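Local coordinates for SIS domain protein (Listeria monocytogenes str. 4b F2365, PDB 3FXA) that is a putative sugar-phosphate isomerase built around a SIS domain, and probably binds a phosphosugar substrate, at residues V75-S80 with H84-V89; I48-C53 with K62-F67; L96-K101 with L109-A114; N68-P73 with C173-M178; G57-K62 with M161-S166. All coordinates share one frame; numbering follows the deposited sequence. Where two conformers were deposited one is given.

All five contacts belong to one parallel sheet and the helices packed against it. Interactions 1, 2 and 3 involve neighbouring strands 74-76, 48-51 and 95-99, with centres 11 to 12 Å apart; along the chain interaction 2 closes first, then 1, then 3. Interactions 4 and 5 both tie helix 55-69 to helix 157-177; their centres are about 17 Å apart, and both span a long stretch of chain that encloses interactions 1 and 3. Interaction 2 shares K62 with interaction 5, their centres 8 Å apart. Helix 55-69 faces the sheet in interaction 2 and helix 157-177 in interaction 5. The second subunit borders interactions 1 to 4, the fourth subunit 2, 4 and 5, so the contacts sit beside tetramer interfaces.

Interaction 1: V75-S80 with H84-V89; sequences VFLTPS and HGTLGV
H84 ND1 donates to the carbonyl O of S80, 3.2 Å away, in a bond that is far from straight (144° at the hydrogen). The donor stands above the plane of the S80 carbonyl, and the oxygen in turn lies 25° out of the imidazole plane, so neither group is met squarely. Nearer the strand a water bridges the two segments: it accepts from T78 N at 3.0 Å and pairs with T86 OG1 at 2.8 Å. The T86 hydroxyl sits between its own backbone N and carbonyl carbon (chi1 69°), which turns it to the L77 side, where L77 CD1 passes 3.6 Å from T86 OG1.

The segments are strand 74-76 leading into helix 79-86, then the later part of that helix running on into a 3-10 segment, a strand-turn-helix passage at the edge of the alpha-beta SIS fold. L77 fills the angle between them. Its CD2 touches L87 CD2 at 3.9 Å, and its CD1 reaches V89 CG1 at 4.1 Å. Two residues earlier in the chain, V75 meets V89 tip to tip, with CG1 of V75 4.1 Å from CG2 of V89. Other subunits adjoin both ends of the contact: V75 packs on V75 of the second subunit, V89 on N68 of that same subunit, and S80 OG bonds S80 OG of the third.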
# COMPACT_ATOMS: atom_id res chain seq x y z
N VAL A 75 -8.43 -6.92 5.74
CA VAL A 75 -7.62 -5.70 5.62
C VAL A 75 -6.22 -5.94 6.13
O VAL A 75 -6.04 -6.68 7.11
CB VAL A 75 -8.26 -4.52 6.39
CG1 VAL A 75 -8.27 -4.77 7.88
CG2 VAL A 75 -7.47 -3.24 6.08
N PHE A 76 -5.23 -5.33 5.47
CA PHE A 76 -3.85 -5.41 5.92
C PHE A 76 -3.63 -4.33 6.98
O PHE A 76 -4.02 -3.18 6.76
CB PHE A 76 -2.83 -5.23 4.79
CG PHE A 76 -1.40 -5.29 5.26
CD1 PHE A 76 -0.87 -6.49 5.72
CD2 PHE A 76 -0.60 -4.16 5.25
CE1 PHE A 76 0.45 -6.57 6.20
CE2 PHE A 76 0.72 -4.22 5.70
CZ PHE A 76 1.25 -5.44 6.17
N LEU A 77 -3.03 -4.71 8.10
CA LEU A 77 -2.67 -3.76 9.16
C LEU A 77 -1.16 -3.54 9.13
O LEU A 77 -0.40 -4.42 9.53
CB LEU A 77 -3.14 -4.30 10.51
CG LEU A 77 -2.85 -3.49 11.77
CD1 LEU A 77 -3.46 -2.07 11.68
CD2 LEU A 77 -3.36 -4.18 12.98
N THR A 78 -0.73 -2.36 8.65
CA THR A 78 0.70 -1.99 8.54
C THR A 78 1.23 -1.70 9.96
O THR A 78 0.73 -0.78 10.60
CB THR A 78 0.90 -0.74 7.61
OG1 THR A 78 0.29 -0.99 6.34
CG2 THR A 78 2.36 -0.42 7.42
N PRO A 79 2.19 -2.51 10.48
CA PRO A 79 2.65 -2.29 11.87
C PRO A 79 3.18 -0.86 12.20
O PRO A 79 2.96 -0.38 13.32
CB PRO A 79 3.71 -3.38 12.07
CG PRO A 79 3.31 -4.45 11.13
CD PRO A 79 2.79 -3.75 9.92
N SER A 80 3.84 -0.20 11.25
CA SER A 80 4.36 1.18 11.47
C SER A 80 3.24 2.26 11.45
O SER A 80 3.51 3.43 11.82
CB SER A 80 5.51 1.50 10.50
OG SER A 80 5.17 1.33 9.16
N HIS A 84 0.24 3.99 15.58
CA HIS A 84 0.04 5.42 15.34
C HIS A 84 -1.39 5.75 14.87
O HIS A 84 -1.62 6.75 14.16
CB HIS A 84 1.10 5.88 14.34
CG HIS A 84 2.47 5.87 14.91
ND1 HIS A 84 3.40 4.90 14.62
CD2 HIS A 84 3.05 6.71 15.80
CE1 HIS A 84 4.51 5.16 15.30
NE2 HIS A 84 4.32 6.25 16.01
N GLY A 85 -2.35 4.92 15.29
CA GLY A 85 -3.77 5.12 15.05
C GLY A 85 -4.56 4.10 14.26
O GLY A 85 -5.77 4.00 14.46
N THR A 86 -3.90 3.34 13.38
CA THR A 86 -4.63 2.41 12.51
C THR A 86 -5.11 1.16 13.25
O THR A 86 -5.95 0.44 12.71
CB THR A 86 -3.95 2.15 11.16
OG1 THR A 86 -2.74 1.40 11.31
CG2 THR A 86 -3.66 3.49 10.45
N LEU A 87 -4.64 0.94 14.49
CA LEU A 87 -5.22 -0.13 15.35
C LEU A 87 -6.72 0.07 15.59
O LEU A 87 -7.42 -0.87 15.98
CB LEU A 87 -4.48 -0.29 16.68
CG LEU A 87 -3.29 -1.22 16.71
CD1 LEU A 87 -2.53 -1.03 17.98
CD2 LEU A 87 -3.73 -2.69 16.53
N GLY A 88 -7.21 1.29 15.37
CA GLY A 88 -8.66 1.54 15.37
C GLY A 88 -9.48 0.77 14.33
O GLY A 88 -10.69 0.65 14.47
N VAL A 89 -8.83 0.22 13.29
CA VAL A 89 -9.51 -0.64 12.30
C VAL A 89 -9.97 -1.99 12.92
O VAL A 89 -10.91 -2.59 12.40
CB VAL A 89 -8.60 -0.91 11.04
CG1 VAL A 89 -7.55 -1.98 11.33
CG2 VAL A 89 -9.42 -1.35 9.82
O HOH W 1 -2.62 -0.03 8.93

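Interaction 2: I48-C53 with K62-F67; sequences IVVAGC and KLVHSF
I48 drops its terminal methyl onto the F67 ring. In the conformer described, one of two modelled, CD1 stands 3.4 Å from the ring centroid and only 10° off the normal, a CH-pi contact over the middle of the face. The two side chains cross at about a right angle. I48 CG2 comes within 4.1 Å of F67 CE2, nearer the rim. Two residues on, V50 divides its branches between two helix residues. Its CG2 lies 3.6 Å from V64 CG2, the two valines sliding past each other in opposite directions, while its CG1, held opposite the backbone N (chi1 -162°), turns to L63 CD2 at 4.0 Å.

No hydrogen bond links the two segments; the contact is apolar and buried. A second shell packs round both partners. I48 and V50 also pack on I97 of the neighbouring strand, and F67 lies against A74 and against I171 of helix 157-177, which gives the ring neighbours beyond I48. On the helix's far flank K62 NZ bonds S66 OG at 2.8 Å, one turn along, and makes a salt bridge with D168.

Strand and helix segments run almost antiparallel, their axes 159° apart and 8.8 Å at closest approach. Helix 55-69 runs back along strand 48-51, and after a short connection strand 74-76 pairs parallel beside that strand, the beta-alpha-beta unit of the Rossmann-like SIS fold.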
# COMPACT_ATOMS: atom_id res chain seq x y z
N ILE A 48 -11.31 -9.78 8.84
CA ILE A 48 -10.02 -10.37 9.16
C ILE A 48 -8.95 -9.27 9.03
O ILE A 48 -8.79 -8.70 7.99
CB ILE A 48 -9.70 -11.53 8.21
CG1 ILE A 48 -10.82 -12.60 8.25
CG2 ILE A 48 -8.36 -12.16 8.58
CD1 ILE A 48 -10.70 -13.66 7.16
N VAL A 49 -8.21 -9.01 10.09
CA VAL A 49 -7.15 -7.99 10.07
C VAL A 49 -5.85 -8.78 10.09
O VAL A 49 -5.63 -9.56 11.00
CB VAL A 49 -7.27 -7.04 11.28
CG1 VAL A 49 -6.23 -5.97 11.20
CG2 VAL A 49 -8.67 -6.41 11.32
N VAL A 50 -4.98 -8.61 9.09
CA VAL A 50 -3.72 -9.38 9.03
C VAL A 50 -2.52 -8.43 9.12
O VAL A 50 -2.50 -7.43 8.41
CB VAL A 50 -3.61 -10.27 7.78
CG1 VAL A 50 -2.52 -11.39 7.95
CG2 VAL A 50 -4.95 -10.91 7.46
N ALA A 51 -1.55 -8.77 9.97
CA ALA A 51 -0.32 -7.98 10.13
C ALA A 51 0.95 -8.81 9.96
O ALA A 51 1.03 -9.95 10.41
CB ALA A 51 -0.30 -7.33 11.52
N GLY A 52 1.96 -8.22 9.34
CA GLY A 52 3.26 -8.84 9.16
C GLY A 52 4.24 -7.77 8.70
O GLY A 52 3.81 -6.70 8.21
N CYS A 53 5.52 -8.07 8.90
CA CYS A 53 6.66 -7.23 8.50
C CYS A 53 7.44 -7.92 7.38
O CYS A 53 7.67 -9.13 7.42
CB CYS A 53 7.60 -7.04 9.67
SG CYS A 53 6.94 -6.12 11.03
N LYS A 62 -1.31 -11.47 0.87
CA LYS A 62 -1.85 -12.55 0.03
C LYS A 62 -3.13 -13.09 0.72
O LYS A 62 -4.17 -13.23 0.07
CB LYS A 62 -0.79 -13.63 -0.24
CG LYS A 62 -0.97 -14.35 -1.58
CD LYS A 62 -2.26 -15.12 -1.66
CE LYS A 62 -2.44 -15.80 -2.95
NZ LYS A 62 -3.59 -16.75 -2.91
N LEU A 63 -3.05 -13.33 2.03
CA LEU A 63 -4.24 -13.72 2.81
C LEU A 63 -5.40 -12.71 2.62
O LEU A 63 -6.54 -13.10 2.31
CB LEU A 63 -3.94 -13.84 4.29
CG LEU A 63 -3.29 -15.11 4.87
CD1 LEU A 63 -1.91 -15.42 4.32
CD2 LEU A 63 -3.27 -14.99 6.39
N VAL A 64 -5.07 -11.43 2.77
CA VAL A 64 -6.05 -10.34 2.63
C VAL A 64 -6.70 -10.32 1.26
O VAL A 64 -7.91 -10.29 1.17
CB VAL A 64 -5.40 -8.97 2.97
CG1 VAL A 64 -6.30 -7.78 2.52
CG2 VAL A 64 -5.04 -8.88 4.50
N HIS A 65 -5.91 -10.42 0.18
CA HIS A 65 -6.53 -10.48 -1.14
C HIS A 65 -7.50 -11.68 -1.31
O HIS A 65 -8.67 -11.52 -1.71
CB HIS A 65 -5.49 -10.53 -2.27
CG HIS A 65 -6.11 -10.69 -3.63
ND1 HIS A 65 -6.71 -9.64 -4.30
CD2 HIS A 65 -6.31 -11.79 -4.40
CE1 HIS A 65 -7.22 -10.08 -5.43
NE2 HIS A 65 -6.99 -11.38 -5.52
N SER A 66 -6.98 -12.87 -1.03
CA SER A 66 -7.74 -14.10 -1.21
C SER A 66 -8.96 -14.24 -0.31
O SER A 66 -9.98 -14.78 -0.77
CB SER A 66 -6.81 -15.33 -1.19
OG SER A 66 -5.90 -15.24 -2.28
N PHE A 67 -8.90 -13.72 0.92
CA PHE A 67 -10.06 -13.72 1.82
C PHE A 67 -11.15 -12.84 1.19
O PHE A 67 -12.31 -13.26 1.07
CB PHE A 67 -9.72 -13.25 3.25
CG PHE A 67 -9.09 -14.28 4.11
CD1 PHE A 67 -9.72 -15.53 4.29
CD2 PHE A 67 -7.95 -14.00 4.86
CE1 PHE A 67 -9.16 -16.49 5.16
CE2 PHE A 67 -7.40 -14.96 5.73
CZ PHE A 67 -7.99 -16.19 5.87

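Interaction 3: L96-K101 with L109-A114; sequences LILISK and LNLIPA
L98 splits its two methyls between two consecutive residues, L111 and I112, where the chain turns into helix 112-118: CD1 goes to I112 CG1 at 3.8 Å, CD2 to L111 CD1 at 4.0 Å. This is the strand-to-helix packing of a parallel alpha-beta sandwich, here between central strand 95-99 and the chain entering helix 112-118 in the SIS fold. L96 and L98 point to this side of the sheet, whereas I97 and I99 between and after them turn to the other side, toward helix 55-69.

The leucine of the strand and its two partners cross obliquely, neither end-on nor side by side. L98 has CG opposite its carbonyl carbon (chi1 -61°), with the extended chain carrying the fork out from the sheet so that one methyl meets L111 and the other I112. L111 leans toward the strand. The methylene CG1 of I112 comes nearest to L98, with its CD1 methyl slightly farther away.

L111 and I112 are the last two residues of a type I turn that starts at L109 and is closed by I112 N to L109 O at 3.2 Å; the turn delivers them side by side. More apolar groups close round them: L98 and L111 both rest on A51, L98 also on L122, and I112 on V132. A114 beyond packs on V187 of the second subunit. No polar bond crosses between the two segments; L96 makes a looser approach, its methyl CD2 standing 4.4 Å from the carbonyl O of L111.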
# COMPACT_ATOMS: atom_id res chain seq x y z
N LEU A 96 -7.72 -11.10 14.33
CA LEU A 96 -6.38 -10.58 14.06
C LEU A 96 -5.47 -11.77 13.78
O LEU A 96 -5.42 -12.71 14.59
CB LEU A 96 -5.86 -9.73 15.23
CG LEU A 96 -4.44 -9.17 15.14
CD1 LEU A 96 -4.29 -8.17 13.97
CD2 LEU A 96 -4.01 -8.52 16.46
N ILE A 97 -4.79 -11.74 12.64
CA ILE A 97 -3.83 -12.75 12.24
C ILE A 97 -2.46 -12.08 12.22
O ILE A 97 -2.23 -11.13 11.45
CB ILE A 97 -4.15 -13.39 10.87
CG1 ILE A 97 -5.58 -13.95 10.85
CG2 ILE A 97 -3.08 -14.47 10.54
CD1 ILE A 97 -5.96 -14.74 9.56
N LEU A 98 -1.57 -12.55 13.10
CA LEU A 98 -0.19 -12.05 13.15
C LEU A 98 0.72 -13.10 12.51
O LEU A 98 0.71 -14.26 12.93
CB LEU A 98 0.23 -11.76 14.57
CG LEU A 98 -0.61 -10.69 15.30
CD1 LEU A 98 -0.07 -10.47 16.70
CD2 LEU A 98 -0.68 -9.34 14.55
N ILE A 99 1.49 -12.69 11.50
CA ILE A 99 2.40 -13.60 10.76
C ILE A 99 3.84 -13.21 11.09
O ILE A 99 4.30 -12.11 10.76
CB ILE A 99 2.22 -13.57 9.23
CG1 ILE A 99 0.77 -13.85 8.85
CG2 ILE A 99 3.18 -14.60 8.55
CD1 ILE A 99 0.46 -13.71 7.37
N SER A 100 4.50 -14.08 11.84
CA SER A 100 5.89 -13.87 12.25
C SER A 100 6.58 -15.21 12.37
O SER A 100 6.22 -15.98 13.25
CB SER A 100 5.91 -13.14 13.59
OG SER A 100 7.19 -13.25 14.17
N LYS A 101 7.59 -15.47 11.53
CA LYS A 101 8.30 -16.76 11.55
C LYS A 101 8.82 -17.10 12.93
O LYS A 101 8.44 -18.11 13.48
CB LYS A 101 9.45 -16.80 10.52
CG LYS A 101 10.16 -18.14 10.35
CD LYS A 101 11.19 -17.97 9.24
CE LYS A 101 12.05 -19.19 8.97
NZ LYS A 101 12.82 -19.65 10.13
N LEU A 109 4.30 -7.66 18.34
CA LEU A 109 4.04 -7.86 19.77
C LEU A 109 3.36 -6.63 20.36
O LEU A 109 2.50 -6.76 21.22
CB LEU A 109 5.30 -8.20 20.56
CG LEU A 109 6.10 -9.45 20.21
CD1 LEU A 109 7.18 -9.71 21.26
CD2 LEU A 109 5.21 -10.70 20.03
N ASN A 110 3.77 -5.45 19.88
CA ASN A 110 3.15 -4.15 20.24
C ASN A 110 1.65 -4.01 19.92
O ASN A 110 1.00 -3.11 20.45
CB ASN A 110 3.91 -2.98 19.58
CG ASN A 110 5.31 -2.77 20.15
OD1 ASN A 110 5.64 -3.19 21.26
ND2 ASN A 110 6.14 -2.09 19.38
N LEU A 111 1.11 -4.89 19.05
CA LEU A 111 -0.29 -4.95 18.64
C LEU A 111 -1.15 -5.84 19.54
O LEU A 111 -2.37 -5.73 19.51
CB LEU A 111 -0.40 -5.49 17.19
CG LEU A 111 0.56 -4.87 16.16
CD1 LEU A 111 0.39 -5.47 14.74
CD2 LEU A 111 0.46 -3.34 16.15
N ILE A 112 -0.53 -6.70 20.34
CA ILE A 112 -1.27 -7.68 21.15
C ILE A 112 -2.07 -7.03 22.28
O ILE A 112 -3.24 -7.36 22.44
CB ILE A 112 -0.38 -8.85 21.65
CG1 ILE A 112 0.16 -9.64 20.43
CG2 ILE A 112 -1.18 -9.80 22.53
CD1 ILE A 112 1.21 -10.69 20.77
N PRO A 113 -1.46 -6.07 23.01
CA PRO A 113 -2.28 -5.44 24.07
C PRO A 113 -3.61 -4.83 23.57
O PRO A 113 -4.64 -5.00 24.25
CB PRO A 113 -1.34 -4.38 24.64
CG PRO A 113 -0.01 -4.89 24.40
CD PRO A 113 -0.07 -5.58 23.07
N ALA A 114 -3.60 -4.15 22.41
CA ALA A 114 -4.84 -3.60 21.83
C ALA A 114 -5.82 -4.70 21.44
O ALA A 114 -7.04 -4.57 21.65
CB ALA A 114 -4.55 -2.70 20.63

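Interaction 4: N68-P73 with C173-M178; sequences NCIERP and CLMTYM
One face of the R72 guanidinium is covered by the methyl of selenomethionine M178, whose CE stands 3.4 Å above the plane and is shifted toward the rim, closest to NH1 at 3.5 Å. R72 was modelled in two conformers, one of which is described. The arginine chain, bent at chi2 and chi3, brings its CD alongside M178 SE, 3.6 Å off, so both the aliphatic and the flat parts of the side chain lie on the selenoether. R72 NH2 bonds the carbonyl O of I41, and NH1 has a weak bond, 3.4 Å long, to E71 O.

The other half of the contact is apolar. I70 sends its branches across two residues of the helix end at roughly right angles: CD1 to L174 CB, and CG2 to CG of selenomethionine M175, each 3.5 Å away. With chi1 at 67°, CG2 of I70 falls opposite the carbonyl carbon, directing the branches to separate neighbours.

I70 and R72 flank E71, the C-prime residue (positive phi) of the Schellman motif ending helix 55-69, closed by R72 N to F67 O and E71 N to N68 O. The turn presents I70 to the end of helix 157-177 and R72 to M178 just beyond it. E71 bridges to K118 of the second subunit. The arginine's charge is probably eased mainly by I41 O, while the polarisable selenoether lies against the flat cationic group, so dispersion and induction probably contribute.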
# COMPACT_ATOMS: atom_id res chain seq x y z
N ASN A 68 -10.78 -11.65 0.74
CA ASN A 68 -11.73 -10.77 0.04
C ASN A 68 -12.36 -11.42 -1.18
O ASN A 68 -13.57 -11.32 -1.38
CB ASN A 68 -11.15 -9.41 -0.30
CG ASN A 68 -10.98 -8.54 0.92
OD1 ASN A 68 -11.92 -8.38 1.70
ND2 ASN A 68 -9.81 -7.94 1.08
N CYS A 69 -11.56 -12.16 -1.94
CA CYS A 69 -12.07 -12.86 -3.11
C CYS A 69 -13.20 -13.85 -2.82
O CYS A 69 -14.04 -14.07 -3.69
CB CYS A 69 -10.94 -13.59 -3.84
SG CYS A 69 -9.79 -12.52 -4.64
N ILE A 70 -13.22 -14.42 -1.59
CA ILE A 70 -14.24 -15.37 -1.18
C ILE A 70 -15.27 -14.76 -0.21
O ILE A 70 -15.87 -15.47 0.61
CB ILE A 70 -13.65 -16.69 -0.64
CG1 ILE A 70 -12.91 -16.52 0.68
CG2 ILE A 70 -12.77 -17.32 -1.70
CD1 ILE A 70 -13.02 -17.77 1.59
N GLU A 71 -15.47 -13.45 -0.32
CA GLU A 71 -16.45 -12.73 0.52
C GLU A 71 -16.20 -12.86 2.03
O GLU A 71 -17.16 -13.04 2.80
CB GLU A 71 -17.88 -13.11 0.09
CG GLU A 71 -18.33 -12.41 -1.16
CD GLU A 71 -18.68 -10.92 -0.93
OE1 GLU A 71 -19.11 -10.56 0.20
OE2 GLU A 71 -18.55 -10.15 -1.89
N ARG A 72 -14.92 -12.86 2.41
CA ARG A 72 -14.50 -12.81 3.81
C ARG A 72 -13.73 -11.50 3.92
O ARG A 72 -12.50 -11.46 3.66
CB ARG A 72 -13.65 -14.02 4.23
CG ARG A 72 -14.39 -15.35 4.12
CD ARG A 72 -15.81 -15.18 4.59
NE ARG A 72 -16.02 -15.22 6.02
CZ ARG A 72 -17.12 -14.76 6.60
NH1 ARG A 72 -18.09 -14.21 5.88
NH2 ARG A 72 -17.25 -14.84 7.91
N PRO A 73 -14.44 -10.37 4.26
CA PRO A 73 -13.74 -9.07 4.35
C PRO A 73 -12.45 -9.16 5.15
O PRO A 73 -12.44 -9.77 6.23
CB PRO A 73 -14.73 -8.17 5.08
CG PRO A 73 -15.98 -8.88 5.14
CD PRO A 73 -15.87 -10.21 4.56
N CYS A 173 -10.85 -24.37 1.07
CA CYS A 173 -11.77 -25.15 1.93
C CYS A 173 -13.01 -24.34 2.29
O CYS A 173 -14.14 -24.87 2.21
CB CYS A 173 -11.08 -25.68 3.16
SG CYS A 173 -12.13 -26.84 4.00
N LEU A 174 -12.83 -23.06 2.63
CA LEU A 174 -13.96 -22.14 2.92
C LEU A 174 -14.98 -22.00 1.78
O LEU A 174 -16.18 -21.88 2.05
CB LEU A 174 -13.45 -20.75 3.39
CG LEU A 174 -12.89 -20.75 4.82
CD1 LEU A 174 -12.05 -19.48 5.08
CD2 LEU A 174 -14.03 -20.88 5.86
N MSE A 175 -14.55 -22.06 0.52
CA MSE A 175 -15.47 -21.90 -0.63
C MSE A 175 -16.53 -22.99 -0.61
O MSE A 175 -17.73 -22.73 -0.78
CB MSE A 175 -14.71 -21.90 -1.94
CG MSE A 175 -13.81 -20.68 -2.11
SE MSE A 175 -12.59 -20.80 -3.61
CE MSE A 175 -13.84 -20.73 -5.05
N THR A 176 -16.07 -24.21 -0.33
CA THR A 176 -16.97 -25.37 -0.20
C THR A 176 -17.74 -25.32 1.13
O THR A 176 -18.98 -25.52 1.14
CB THR A 176 -16.21 -26.71 -0.37
OG1 THR A 176 -15.68 -26.78 -1.71
CG2 THR A 176 -17.16 -27.90 -0.16
N TYR A 177 -17.04 -25.03 2.24
CA TYR A 177 -17.63 -24.96 3.60
C TYR A 177 -18.79 -23.98 3.66
O TYR A 177 -19.79 -24.26 4.29
CB TYR A 177 -16.56 -24.53 4.64
CG TYR A 177 -16.98 -24.65 6.09
CD1 TYR A 177 -17.75 -23.65 6.70
CD2 TYR A 177 -16.59 -25.74 6.87
CE1 TYR A 177 -18.13 -23.75 8.04
CE2 TYR A 177 -16.97 -25.85 8.21
CZ TYR A 177 -17.75 -24.85 8.79
OH TYR A 177 -18.11 -25.00 10.10
N MSE A 178 -18.62 -22.83 3.02
CA MSE A 178 -19.63 -21.74 3.05
C MSE A 178 -20.57 -21.71 1.85
O MSE A 178 -21.41 -20.79 1.76
CB MSE A 178 -18.91 -20.40 3.14
CG MSE A 178 -17.95 -20.30 4.32
SE MSE A 178 -17.25 -18.50 4.42
CE MSE A 178 -18.81 -17.58 5.18

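Interaction 5: G57-K62 with M161-S166; sequences GVAAKK and MAVIAS
A59 and I164 bring segments 57-62 and 161-166 of helices 55-69 and 157-177 together, CA to CA 5.7 Å, with the segments running nearly parallel at a crossing angle of -16° and axes 9.4 Å apart. These two helices of the SIS alpha-beta sandwich lie side by side on one face of the sheet, where A59 and V163 both touch I99.

The small A59 lets I164 close in: its methylene CG1 lies 4.0 Å from A59 CA and 4.1 Å from A59 CB, packed against backbone as much as side chain. I164 CG1 gets there by standing opposite its carbonyl carbon (chi1 -68°), which leaves CG2 beside that carbon and facing K62. There the methyl meets the lysine's aliphatic chain, 3.9 Å from K62 CG and equally far from K62 CD, the two side chains at about a right angle. V163 completes the seam, CG1 to A59 CB at 4.2 Å.

The outer flank of segment 161-166 meets the fourth subunit, whose W15 NE1 bonds A165 O. One turn back from S166, A162 O accepts twice: from S166 OG at 2.8 Å and S166 N at 2.9 Å, from opposite faces of its plane.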
# COMPACT_ATOMS: atom_id res chain seq x y z
N GLY A 57 4.77 -9.74 5.80
CA GLY A 57 3.83 -8.74 5.32
C GLY A 57 3.27 -9.06 3.93
O GLY A 57 2.08 -8.86 3.72
N VAL A 58 4.10 -9.56 3.00
CA VAL A 58 3.63 -9.92 1.66
C VAL A 58 2.67 -11.13 1.81
O VAL A 58 1.61 -11.16 1.15
CB VAL A 58 4.76 -10.15 0.64
CG1 VAL A 58 4.15 -10.49 -0.73
CG2 VAL A 58 5.70 -8.92 0.59
N ALA A 59 3.05 -12.10 2.65
CA ALA A 59 2.15 -13.24 2.98
C ALA A 59 0.83 -12.72 3.52
O ALA A 59 -0.23 -13.14 3.09
CB ALA A 59 2.80 -14.17 4.00
N ALA A 60 0.90 -11.72 4.42
CA ALA A 60 -0.32 -11.13 5.00
C ALA A 60 -1.23 -10.53 3.93
O ALA A 60 -2.46 -10.72 3.92
CB ALA A 60 0.04 -10.06 6.07
N LYS A 61 -0.60 -9.82 2.98
CA LYS A 61 -1.32 -9.21 1.86
C LYS A 61 -1.95 -10.29 0.96
O LYS A 61 -3.02 -10.06 0.38
CB LYS A 61 -0.43 -8.26 1.09
CG LYS A 61 -0.11 -7.02 1.90
CD LYS A 61 0.98 -6.18 1.25
CE LYS A 61 1.36 -4.98 2.15
NZ LYS A 61 2.48 -4.13 1.66
N LYS A 62 -1.31 -11.47 0.87
CA LYS A 62 -1.85 -12.55 0.03
C LYS A 62 -3.13 -13.09 0.72
O LYS A 62 -4.17 -13.23 0.07
CB LYS A 62 -0.79 -13.63 -0.24
CG LYS A 62 -0.97 -14.35 -1.58
CD LYS A 62 -2.26 -15.12 -1.66
CE LYS A 62 -2.44 -15.80 -2.95
NZ LYS A 62 -3.59 -16.75 -2.91
N MSE A 161 6.25 -19.12 1.40
CA MSE A 161 5.43 -19.97 0.54
C MSE A 161 4.59 -20.93 1.37
O MSE A 161 3.40 -21.11 1.09
CB MSE A 161 6.28 -20.73 -0.47
CG MSE A 161 5.48 -21.25 -1.61
SE MSE A 161 6.62 -21.59 -3.11
CE MSE A 161 7.32 -19.82 -3.41
N ALA A 162 5.20 -21.52 2.41
CA ALA A 162 4.50 -22.44 3.33
C ALA A 162 3.32 -21.73 4.04
O ALA A 162 2.22 -22.27 4.13
CB ALA A 162 5.45 -23.02 4.37
N VAL A 163 3.56 -20.50 4.49
CA VAL A 163 2.47 -19.69 5.07
C VAL A 163 1.35 -19.39 4.05
O VAL A 163 0.19 -19.62 4.36
CB VAL A 163 2.96 -18.37 5.73
CG1 VAL A 163 1.78 -17.57 6.25
CG2 VAL A 163 3.92 -18.65 6.86
N ILE A 164 1.71 -18.95 2.85
CA ILE A 164 0.71 -18.62 1.83
C ILE A 164 -0.10 -19.89 1.50
O ILE A 164 -1.33 -19.85 1.53
CB ILE A 164 1.34 -18.02 0.55
CG1 ILE A 164 1.94 -16.64 0.85
CG2 ILE A 164 0.28 -17.90 -0.54
CD1 ILE A 164 2.72 -16.04 -0.34
N ALA A 165 0.60 -20.98 1.20
CA ALA A 165 -0.05 -22.27 0.90
C ALA A 165 -0.97 -22.74 2.01
O ALA A 165 -2.07 -23.27 1.73
CB ALA A 165 0.99 -23.33 0.62
N SER A 166 -0.54 -22.57 3.27
CA SER A 166 -1.39 -22.94 4.42
C SER A 166 -2.76 -22.24 4.36
O SER A 166 -3.79 -22.87 4.41
CB SER A 166 -0.70 -22.64 5.74
OG SER A 166 0.47 -23.41 5.94